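Local atomic coordinates of separin (Saccharomyces cerevisiae, PDB entry 5U1T), a protein that cleaves the cohesin subunit MCD1/SCC1 as a caspase-like cysteine protease, triggering chromosome segregation at the onset of anaphase, and is held inactive by securin for most of the cell cycle. Residues S499-L504 and N520-S525; K63-W68 and T546-H551; I528-R533 and I562-N567; I454-F459 and E495-S500. All blocks are in the same frame, centred on the assembly; numbering follows the deposited sequence.

Contact 1 of 4, residues S499-L504 and N520-S525; sequences SSEIML and NWSQLS
E501 and L504, in the first turn of helix 501-509, meet W521, S522 and S525 where helix 523-533 begins. The turn is fixed from its N-cap, where S500 OG accepts a fairly straight bond from M503 N at 2.9 Å. E501 carries the polar part of the contact. Its CG lies anti to the backbone N (chi1 -180°) and the chain beyond is extended, which sends the carboxylate across to the other segment. E501 OE1 accepts from S525 OG at 2.7 Å, the hydroxyl standing above the carboxylate plane, and from S522 OG, whose modelled distance is too short to be trusted at this resolution. E501 OE2 takes S522 N at 3.1 Å (153°), again from above the plane. Because S522 is the N-cap residue of helix 523-533, the buried carboxylate lies at the start of that helix, a setting that would be expected to stabilise its charged form. On its way there the glutamate slides past W521 in the opposite sense, with E501 CG 3.7 Å from W521 CD1 and the carboxylate plane turned 47° from the indole. Three residues on, L504 points toward the same indole and sets its CB 4.0 Å from W521 CZ2, so a single ring lines both the glutamate stem and the leucine. Around the pair, I502 and M503 lean on helix 470-485, L524 touches E557 and I560 of helix 557-572, and W521 meets F529 of helix 523-533 edge-to-face.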
# COMPACT_ATOMS: atom_id res chain seq x y z
N SER A 499 -16.25 38.00 10.71
CA SER A 499 -15.13 37.23 10.16
C SER A 499 -15.23 37.22 8.65
O SER A 499 -16.31 37.42 8.09
CB SER A 499 -15.13 35.79 10.71
OG SER A 499 -16.37 35.16 10.45
N SER A 500 -14.09 36.99 7.99
CA SER A 500 -14.04 36.98 6.54
C SER A 500 -14.60 35.73 5.90
O SER A 500 -14.87 34.72 6.55
CB SER A 500 -12.60 37.12 6.08
OG SER A 500 -11.87 36.00 6.51
N GLU A 501 -14.76 35.82 4.59
CA GLU A 501 -15.10 34.71 3.74
C GLU A 501 -14.01 33.65 3.81
O GLU A 501 -14.28 32.47 3.97
CB GLU A 501 -15.27 35.19 2.31
CG GLU A 501 -15.62 34.14 1.36
CD GLU A 501 -15.80 34.67 -0.04
OE1 GLU A 501 -14.80 34.74 -0.80
OE2 GLU A 501 -16.95 35.02 -0.37
N ILE A 502 -12.77 34.11 3.69
CA ILE A 502 -11.62 33.23 3.72
C ILE A 502 -11.53 32.43 5.04
O ILE A 502 -11.36 31.20 5.04
CB ILE A 502 -10.34 34.04 3.46
CG1 ILE A 502 -10.57 34.95 2.25
CG2 ILE A 502 -9.16 33.12 3.25
CD1 ILE A 502 -9.32 35.42 1.55
N MET A 503 -11.69 33.13 6.16
CA MET A 503 -11.67 32.47 7.46
C MET A 503 -12.75 31.40 7.57
O MET A 503 -12.49 30.32 8.13
CB MET A 503 -11.86 33.49 8.58
CG MET A 503 -10.67 34.37 8.81
SD MET A 503 -11.01 35.66 10.03
CE MET A 503 -11.17 34.71 11.56
N LEU A 504 -13.95 31.70 7.08
CA LEU A 504 -15.05 30.73 7.15
C LEU A 504 -14.75 29.50 6.26
O LEU A 504 -15.08 28.35 6.62
CB LEU A 504 -16.37 31.39 6.76
CG LEU A 504 -16.97 32.37 7.77
CD1 LEU A 504 -18.12 33.13 7.16
CD2 LEU A 504 -17.44 31.67 9.04
N ASN A 520 -22.29 30.78 -1.32
CA ASN A 520 -22.23 32.21 -1.02
C ASN A 520 -20.87 32.85 -1.35
O ASN A 520 -20.76 34.08 -1.40
CB ASN A 520 -22.52 32.46 0.46
CG ASN A 520 -23.99 32.33 0.81
OD1 ASN A 520 -24.84 32.23 -0.08
ND2 ASN A 520 -24.30 32.33 2.11
N TRP A 521 -19.85 32.02 -1.55
CA TRP A 521 -18.47 32.52 -1.58
C TRP A 521 -17.92 32.67 -2.98
O TRP A 521 -18.40 32.02 -3.93
CB TRP A 521 -17.56 31.59 -0.76
CG TRP A 521 -18.05 31.40 0.65
CD1 TRP A 521 -18.83 32.26 1.37
CD2 TRP A 521 -17.81 30.27 1.51
NE1 TRP A 521 -19.08 31.74 2.62
CE2 TRP A 521 -18.47 30.52 2.73
CE3 TRP A 521 -17.10 29.08 1.36
CZ2 TRP A 521 -18.44 29.62 3.80
CZ3 TRP A 521 -17.06 28.20 2.42
CH2 TRP A 521 -17.73 28.47 3.62
N SER A 522 -16.92 33.53 -3.14
CA SER A 522 -16.21 33.62 -4.40
C SER A 522 -15.67 32.24 -4.82
O SER A 522 -15.40 31.41 -3.95
CB SER A 522 -15.06 34.60 -4.27
OG SER A 522 -14.28 34.19 -3.18
N GLN A 523 -15.52 32.01 -6.13
CA GLN A 523 -15.05 30.71 -6.62
C GLN A 523 -13.80 30.22 -5.91
O GLN A 523 -13.75 29.07 -5.48
CB GLN A 523 -14.77 30.75 -8.13
CG GLN A 523 -16.01 30.72 -9.03
CD GLN A 523 -16.79 29.41 -8.98
OE1 GLN A 523 -16.29 28.35 -9.40
NE2 GLN A 523 -18.03 29.46 -8.47
N LEU A 524 -12.79 31.09 -5.75
CA LEU A 524 -11.51 30.67 -5.18
C LEU A 524 -11.65 30.26 -3.72
O LEU A 524 -10.85 29.47 -3.22
CB LEU A 524 -10.45 31.77 -5.30
CG LEU A 524 -9.71 31.92 -6.63
CD1 LEU A 524 -8.81 33.13 -6.58
CD2 LEU A 524 -8.91 30.68 -6.98
N SER A 525 -12.65 30.82 -3.03
CA SER A 525 -12.91 30.47 -1.65
C SER A 525 -13.60 29.11 -1.59
O SER A 525 -13.32 28.29 -0.71
CB SER A 525 -13.75 31.54 -0.96
OG SER A 525 -13.04 32.76 -0.88

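Contact 2 of 4, residues K63-W68 and T546-H551; sequences KSHHMW and TFDKLH
H65 and H551 lie ring on ring in an offset stack, centroids 4.2 Å apart and planes at 15°. The offset brings H551 CD2 over the rim of the H65 ring, while H65 CB sits over the centre of the H551 ring at 3.7 Å, a CH-pi contact almost on the ring normal. The rotation of the H65 imidazole is fixed by its ND1, which donates to L550 O at 2.8 Å (161°). That carbonyl lies in the ring plane and the N-H meets it nearly along the C=O axis, which places a proton on ND1. Beside the stack M67, bent at chi2 and chi3, folds over the backbone of the other segment: M67 SD is 3.5 Å from H551 C, M67 CG lies against L550 C, and M67 CE touches L550 CD2. D548 OD2 approaches H65 CE1 at 3.8 Å with its carboxylate plane steeply tilted to the ring, near enough that it might modestly polarise the imidazole. In the next shell, H551 ND1 is hydrogen-bonded to L553 N and H551 NE2 to E501 OE1, so both nitrogens of this buried ring have partners. The chain bends sharply here: H65 is the first residue to leave the helical conformation, and M67 is the centre of an inverse gamma turn. The contact thus joins the end of helix 48-64 to the loop between helices 540-543 and 557-572, with H66 and H551 both packing on I502 of helix 501-509, and H66 NE2 hydrogen-bonded to S500 OG.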
# COMPACT_ATOMS: atom_id res chain seq x y z
N LYS A 63 -12.82 43.75 3.23
CA LYS A 63 -12.56 43.10 4.49
C LYS A 63 -12.76 41.61 4.29
O LYS A 63 -12.01 40.80 4.83
CB LYS A 63 -13.50 43.62 5.56
CG LYS A 63 -13.17 43.17 6.94
CD LYS A 63 -13.73 44.14 7.96
CE LYS A 63 -15.25 44.03 8.09
NZ LYS A 63 -15.66 42.91 8.99
N SER A 64 -13.77 41.26 3.52
CA SER A 64 -14.12 39.87 3.38
C SER A 64 -13.10 39.12 2.53
O SER A 64 -12.89 37.93 2.75
CB SER A 64 -15.50 39.73 2.77
OG SER A 64 -15.88 38.37 2.79
N HIS A 65 -12.48 39.81 1.58
CA HIS A 65 -11.55 39.16 0.67
C HIS A 65 -10.11 39.43 1.06
O HIS A 65 -9.23 39.33 0.23
CB HIS A 65 -11.79 39.62 -0.77
CG HIS A 65 -13.16 39.32 -1.28
ND1 HIS A 65 -13.56 39.63 -2.56
CD2 HIS A 65 -14.24 38.75 -0.68
CE1 HIS A 65 -14.82 39.25 -2.73
NE2 HIS A 65 -15.25 38.71 -1.61
N HIS A 66 -9.91 39.83 2.31
CA HIS A 66 -8.59 40.16 2.87
C HIS A 66 -7.74 41.18 2.06
O HIS A 66 -6.53 41.22 2.20
CB HIS A 66 -7.79 38.86 3.07
CG HIS A 66 -8.26 38.04 4.23
ND1 HIS A 66 -7.40 37.45 5.12
CD2 HIS A 66 -9.51 37.76 4.66
CE1 HIS A 66 -8.09 36.82 6.05
NE2 HIS A 66 -9.38 37.00 5.80
N MET A 67 -8.38 42.01 1.25
CA MET A 67 -7.67 42.99 0.43
C MET A 67 -7.39 44.29 1.19
O MET A 67 -8.06 45.32 0.96
CB MET A 67 -8.49 43.28 -0.83
CG MET A 67 -8.52 42.15 -1.81
SD MET A 67 -6.85 41.92 -2.46
CE MET A 67 -6.91 42.97 -3.91
N TRP A 68 -6.43 44.27 2.11
CA TRP A 68 -6.34 45.32 3.12
C TRP A 68 -5.89 46.67 2.58
O TRP A 68 -6.23 47.71 3.14
CB TRP A 68 -5.39 44.90 4.25
CG TRP A 68 -5.46 43.43 4.69
CD1 TRP A 68 -4.44 42.51 4.66
CD2 TRP A 68 -6.59 42.74 5.27
NE1 TRP A 68 -4.87 41.31 5.17
CE2 TRP A 68 -6.18 41.42 5.54
CE3 TRP A 68 -7.90 43.11 5.56
CZ2 TRP A 68 -7.03 40.47 6.11
CZ3 TRP A 68 -8.75 42.16 6.12
CH2 TRP A 68 -8.32 40.86 6.38
N THR A 546 -15.44 32.60 -14.14
CA THR A 546 -15.69 33.65 -13.14
C THR A 546 -14.34 34.15 -12.63
O THR A 546 -13.29 33.51 -12.83
CB THR A 546 -16.59 33.18 -11.95
OG1 THR A 546 -15.97 32.07 -11.28
CG2 THR A 546 -17.99 32.79 -12.39
N PHE A 547 -14.38 35.29 -11.96
CA PHE A 547 -13.21 36.01 -11.48
C PHE A 547 -13.72 37.10 -10.52
O PHE A 547 -14.72 37.75 -10.81
CB PHE A 547 -12.46 36.65 -12.64
CG PHE A 547 -13.29 37.70 -13.37
CD1 PHE A 547 -13.33 39.04 -12.93
CD2 PHE A 547 -14.07 37.33 -14.47
CE1 PHE A 547 -14.12 40.00 -13.57
CE2 PHE A 547 -14.86 38.29 -15.14
CZ PHE A 547 -14.88 39.63 -14.68
N ASP A 548 -13.04 37.29 -9.39
CA ASP A 548 -13.25 38.49 -8.59
C ASP A 548 -12.05 39.38 -8.80
O ASP A 548 -10.90 38.92 -8.76
CB ASP A 548 -13.44 38.17 -7.11
CG ASP A 548 -14.62 37.26 -6.86
OD1 ASP A 548 -14.68 36.17 -7.47
OD2 ASP A 548 -15.51 37.61 -6.06
N LYS A 549 -12.31 40.66 -9.04
CA LYS A 549 -11.24 41.61 -9.31
C LYS A 549 -10.39 41.81 -8.05
O LYS A 549 -9.16 41.75 -8.10
CB LYS A 549 -11.82 42.92 -9.84
CG LYS A 549 -12.39 42.79 -11.27
CD LYS A 549 -13.47 43.86 -11.59
CE LYS A 549 -12.90 45.28 -11.70
NZ LYS A 549 -13.94 46.30 -12.11
N LEU A 550 -11.05 41.96 -6.92
CA LEU A 550 -10.36 42.20 -5.66
C LEU A 550 -10.45 40.99 -4.75
O LEU A 550 -11.49 40.73 -4.16
CB LEU A 550 -10.95 43.43 -4.96
CG LEU A 550 -10.97 44.69 -5.84
CD1 LEU A 550 -11.57 45.88 -5.10
CD2 LEU A 550 -9.57 45.04 -6.37
N HIS A 551 -9.36 40.24 -4.62
CA HIS A 551 -9.36 39.13 -3.70
C HIS A 551 -7.94 38.75 -3.35
O HIS A 551 -7.10 38.70 -4.23
CB HIS A 551 -10.10 37.93 -4.30
CG HIS A 551 -10.73 37.04 -3.27
ND1 HIS A 551 -10.04 36.52 -2.21
CD2 HIS A 551 -12.00 36.59 -3.15
CE1 HIS A 551 -10.85 35.78 -1.47
NE2 HIS A 551 -12.05 35.81 -2.02

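Contact 3 of 4, residues I528-R533 and I562-N567; sequences IFCSLR and IVYLLN
Two helices of the alpha-helical part of separase, 523-533 and 557-572, pack here through C530 and S531 on one and V563 and Y564 on the other. The short segments run in broadly the same direction, with axes 9.1 Å apart at closest approach and a crossing angle of 37°. Small side chains occupy the crossing: C530 and S531 both point toward the other helix, and the alpha carbons of S531 and Y564 come within 5.5 Å of each other. S531 takes the larger share of the first helix's surface. Its OG reaches to 3.4 Å from Y564 CA, lying against the backbone of the second helix. No hydrogen bond crosses the interface; S531 OG is instead bonded to M527 O, one turn back on its own helix. Both CB and OG of S531 lie against V563 CG1, each at 3.8 Å. Y564 carries its CG anti to the backbone N (chi1 -179°), and its ring comes to lie beside C530. N567, a turn after V563, also points toward the first helix. All the touching residues are buried. V563 leans further on F603 and F607 of helix 602-617, while Y564 meets F536 edge-to-face. The chain of another protein also reaches this region, with aromatic packing on V563 and L532, and a polar side chain hydrogen-bonded to L532 O. At the tyrosine itself the touch is made at the ring's edge, where C530 CB lies in the ring plane 3.6 Å from Y564 CE1.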
# COMPACT_ATOMS: atom_id res chain seq x y z
N ILE A 528 -10.91 26.32 -2.29
CA ILE A 528 -10.17 25.89 -1.12
C ILE A 528 -11.09 24.99 -0.28
O ILE A 528 -10.66 23.94 0.19
CB ILE A 528 -9.64 27.07 -0.28
CG1 ILE A 528 -8.55 27.81 -1.07
CG2 ILE A 528 -9.06 26.58 1.02
CD1 ILE A 528 -7.96 29.01 -0.37
N PHE A 529 -12.36 25.38 -0.15
CA PHE A 529 -13.34 24.62 0.65
C PHE A 529 -13.52 23.17 0.18
O PHE A 529 -13.45 22.24 0.97
CB PHE A 529 -14.68 25.35 0.62
CG PHE A 529 -15.73 24.71 1.44
CD1 PHE A 529 -15.66 24.77 2.83
CD2 PHE A 529 -16.80 24.08 0.85
CE1 PHE A 529 -16.64 24.17 3.61
CE2 PHE A 529 -17.79 23.49 1.62
CZ PHE A 529 -17.71 23.53 3.00
N CYS A 530 -13.78 23.01 -1.11
CA CYS A 530 -13.89 21.70 -1.75
C CYS A 530 -12.66 20.81 -1.54
O CYS A 530 -12.77 19.62 -1.24
CB CYS A 530 -14.13 21.88 -3.24
SG CYS A 530 -15.73 22.57 -3.61
N SER A 531 -11.49 21.41 -1.73
CA SER A 531 -10.24 20.70 -1.59
C SER A 531 -10.06 20.21 -0.18
O SER A 531 -9.53 19.13 0.04
CB SER A 531 -9.07 21.57 -2.01
OG SER A 531 -9.18 21.87 -3.39
N LEU A 532 -10.51 21.02 0.78
CA LEU A 532 -10.42 20.67 2.19
C LEU A 532 -11.41 19.54 2.50
O LEU A 532 -11.14 18.70 3.35
CB LEU A 532 -10.70 21.89 3.08
CG LEU A 532 -9.56 22.77 3.59
CD1 LEU A 532 -8.62 22.00 4.50
CD2 LEU A 532 -8.74 23.32 2.47
N ARG A 533 -12.54 19.53 1.81
CA ARG A 533 -13.65 18.63 2.14
C ARG A 533 -13.65 17.30 1.42
O ARG A 533 -14.37 16.40 1.83
CB ARG A 533 -14.97 19.30 1.84
CG ARG A 533 -15.28 20.46 2.72
CD ARG A 533 -16.73 20.40 3.05
NE ARG A 533 -16.90 20.04 4.45
CZ ARG A 533 -18.07 19.85 5.02
NH1 ARG A 533 -19.19 19.97 4.32
NH2 ARG A 533 -18.11 19.54 6.30
N ILE A 562 -4.56 24.16 -8.91
CA ILE A 562 -3.96 22.85 -9.10
C ILE A 562 -4.25 21.96 -7.89
O ILE A 562 -4.36 20.75 -8.06
CB ILE A 562 -2.42 22.91 -9.38
CG1 ILE A 562 -1.63 23.33 -8.16
CG2 ILE A 562 -2.09 23.83 -10.55
CD1 ILE A 562 -0.16 23.52 -8.49
N VAL A 563 -4.41 22.53 -6.70
CA VAL A 563 -4.79 21.72 -5.54
C VAL A 563 -6.18 21.19 -5.76
O VAL A 563 -6.51 20.06 -5.38
CB VAL A 563 -4.75 22.51 -4.21
CG1 VAL A 563 -5.41 21.71 -3.06
CG2 VAL A 563 -3.34 22.88 -3.87
N TYR A 564 -7.00 22.00 -6.40
CA TYR A 564 -8.37 21.61 -6.66
C TYR A 564 -8.38 20.48 -7.70
O TYR A 564 -9.06 19.47 -7.52
CB TYR A 564 -9.20 22.82 -7.12
CG TYR A 564 -10.65 22.50 -7.39
CD1 TYR A 564 -11.59 22.47 -6.37
CD2 TYR A 564 -11.07 22.18 -8.68
CE1 TYR A 564 -12.92 22.15 -6.63
CE2 TYR A 564 -12.37 21.87 -8.95
CZ TYR A 564 -13.30 21.84 -7.93
OH TYR A 564 -14.61 21.52 -8.25
N LEU A 565 -7.60 20.61 -8.77
CA LEU A 565 -7.60 19.61 -9.83
C LEU A 565 -7.02 18.26 -9.35
O LEU A 565 -7.58 17.20 -9.63
CB LEU A 565 -6.84 20.13 -11.05
CG LEU A 565 -7.52 21.30 -11.76
CD1 LEU A 565 -6.64 21.81 -12.86
CD2 LEU A 565 -8.84 20.89 -12.30
N LEU A 566 -5.91 18.31 -8.62
CA LEU A 566 -5.38 17.13 -7.99
C LEU A 566 -6.46 16.37 -7.22
O LEU A 566 -6.70 15.18 -7.46
CB LEU A 566 -4.25 17.49 -7.05
CG LEU A 566 -3.71 16.25 -6.35
CD1 LEU A 566 -2.82 15.50 -7.31
CD2 LEU A 566 -3.00 16.59 -5.05
N ASN A 567 -7.11 17.07 -6.30
CA ASN A 567 -8.09 16.45 -5.42
C ASN A 567 -9.36 16.07 -6.17
O ASN A 567 -10.00 15.09 -5.83
CB ASN A 567 -8.39 17.35 -4.24
CG ASN A 567 -7.31 17.30 -3.18
OD1 ASN A 567 -6.32 18.04 -3.26
ND2 ASN A 567 -7.49 16.44 -2.19

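Contact 4 of 4, residues I454-F459 and E495-S500; sequences IFSCLF and EFSNSS
F455 turns its CG anti to the backbone N (chi1 178°), F459 does likewise, and F496 sets its own CG anti to the carbonyl carbon (chi1 -67°). The three rings form an aromatic cluster. The F455 edge is presented to one face of F496 in a T-shaped pair, centroids 5.1 Å apart, with F455 CD2 3.5 Å from F496 CE1. F459 lies obliquely to the same ring, the two ring planes 64° apart, and it touches nearer the backbone, F459 CD2 meeting F496 CB at 3.8 Å. S499 extends this patch, its OG 4.0 Å from F459 CE2. That hydroxyl is itself occupied in holding the loop: S499 OG donates to F496 O at 2.9 Å from above the carbonyl plane. Toward the surface the chemistry is slight, a weak hydrogen bond between S456 OG and S497 OG at 3.4 Å in which either could be the donor. The cluster joins the end of helix 448-458 to the loop before helix 501-509. F459 and F496 both lean on L507 of that helix, while F455, F459 and F496 pack on C484, C477 and F485 of helix 470-485, respectively.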
# COMPACT_ATOMS: atom_id res chain seq x y z
N ILE A 454 -17.42 33.14 23.58
CA ILE A 454 -15.99 33.40 23.76
C ILE A 454 -15.24 33.10 22.47
O ILE A 454 -14.28 33.79 22.13
CB ILE A 454 -15.41 32.55 24.91
CG1 ILE A 454 -16.04 32.97 26.25
CG2 ILE A 454 -13.89 32.64 24.95
CD1 ILE A 454 -15.91 34.46 26.56
N PHE A 455 -15.70 32.10 21.74
CA PHE A 455 -15.01 31.69 20.54
C PHE A 455 -14.99 32.79 19.53
O PHE A 455 -14.04 32.94 18.79
CB PHE A 455 -15.67 30.46 19.93
CG PHE A 455 -15.03 30.02 18.66
CD1 PHE A 455 -13.78 29.47 18.67
CD2 PHE A 455 -15.66 30.21 17.46
CE1 PHE A 455 -13.18 29.10 17.50
CE2 PHE A 455 -15.06 29.85 16.29
CZ PHE A 455 -13.82 29.29 16.32
N SER A 456 -16.04 33.58 19.51
CA SER A 456 -16.23 34.59 18.50
C SER A 456 -15.40 35.82 18.71
O SER A 456 -15.21 36.61 17.82
CB SER A 456 -17.69 34.99 18.46
OG SER A 456 -18.18 34.96 17.16
N CYS A 457 -14.93 36.01 19.93
CA CYS A 457 -13.98 37.04 20.22
C CYS A 457 -12.66 36.70 19.58
O CYS A 457 -11.91 37.57 19.25
CB CYS A 457 -13.81 37.18 21.72
SG CYS A 457 -15.27 37.70 22.62
N LEU A 458 -12.39 35.43 19.38
CA LEU A 458 -11.14 35.05 18.77
C LEU A 458 -11.31 34.83 17.29
O LEU A 458 -10.47 35.19 16.52
CB LEU A 458 -10.61 33.79 19.42
CG LEU A 458 -9.33 33.11 18.95
CD1 LEU A 458 -9.50 32.65 17.53
CD2 LEU A 458 -8.11 33.95 19.11
N PHE A 459 -12.40 34.22 16.90
CA PHE A 459 -12.60 33.99 15.48
C PHE A 459 -13.19 35.26 14.92
O PHE A 459 -14.41 35.41 14.78
CB PHE A 459 -13.48 32.77 15.23
CG PHE A 459 -13.37 32.24 13.84
CD1 PHE A 459 -12.27 31.50 13.47
CD2 PHE A 459 -14.37 32.48 12.91
CE1 PHE A 459 -12.15 30.99 12.17
CE2 PHE A 459 -14.27 31.97 11.62
CZ PHE A 459 -13.16 31.23 11.25
N GLU A 495 -22.76 30.93 11.02
CA GLU A 495 -21.95 31.92 10.29
C GLU A 495 -21.31 32.91 11.24
O GLU A 495 -21.92 33.90 11.63
CB GLU A 495 -22.77 32.68 9.28
CG GLU A 495 -21.92 33.66 8.57
CD GLU A 495 -22.70 34.42 7.55
OE1 GLU A 495 -22.09 35.00 6.63
OE2 GLU A 495 -23.94 34.46 7.66
N PHE A 496 -20.07 32.66 11.62
CA PHE A 496 -19.49 33.42 12.70
C PHE A 496 -19.44 34.90 12.40
O PHE A 496 -19.11 35.31 11.29
CB PHE A 496 -18.11 32.89 13.03
CG PHE A 496 -18.15 31.51 13.60
CD1 PHE A 496 -18.53 31.31 14.91
CD2 PHE A 496 -17.83 30.40 12.80
CE1 PHE A 496 -18.57 30.04 15.44
CE2 PHE A 496 -17.88 29.13 13.33
CZ PHE A 496 -18.24 28.95 14.64
N SER A 497 -19.80 35.69 13.41
CA SER A 497 -19.92 37.14 13.28
C SER A 497 -18.57 37.82 13.19
O SER A 497 -17.61 37.43 13.87
CB SER A 497 -20.71 37.70 14.46
OG SER A 497 -20.10 37.39 15.70
N ASN A 498 -18.50 38.83 12.36
CA ASN A 498 -17.30 39.61 12.13
C ASN A 498 -16.09 38.80 11.74
O ASN A 498 -15.06 38.87 12.35
CB ASN A 498 -17.02 40.56 13.30
CG ASN A 498 -15.96 41.59 12.99
OD1 ASN A 498 -15.81 42.01 11.88
ND2 ASN A 498 -15.23 42.00 13.98
N SER A 499 -16.25 38.00 10.71
CA SER A 499 -15.13 37.23 10.16
C SER A 499 -15.23 37.22 8.65
O SER A 499 -16.31 37.42 8.09
CB SER A 499 -15.13 35.79 10.71
OG SER A 499 -16.37 35.16 10.45
N SER A 500 -14.09 36.99 7.99
CA SER A 500 -14.04 36.98 6.54
C SER A 500 -14.60 35.73 5.90
O SER A 500 -14.87 34.72 6.55
CB SER A 500 -12.60 37.12 6.08
OG SER A 500 -11.87 36.00 6.51

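Contacts 1 and 3 are buried and both use helix 523-533, the first at its start and the second near its end; contacts 2 and 4 are only partly buried and join helix ends to loops. Contacts 1, 2 and 4 form a continuous group: 1 and 4 share S499 and S500, and 2 touches both, its centre about 9 Å from that of contact 1. Contact 3 meets contact 1 through W521 and F529 but does not touch contacts 2 or 4. The chemistry follows place: a buried carboxylate at a helix start in contact 1, stacked imidazoles in contact 2, small residues between helices in contact 3, and phenylalanines with a weak polar margin in contact 4.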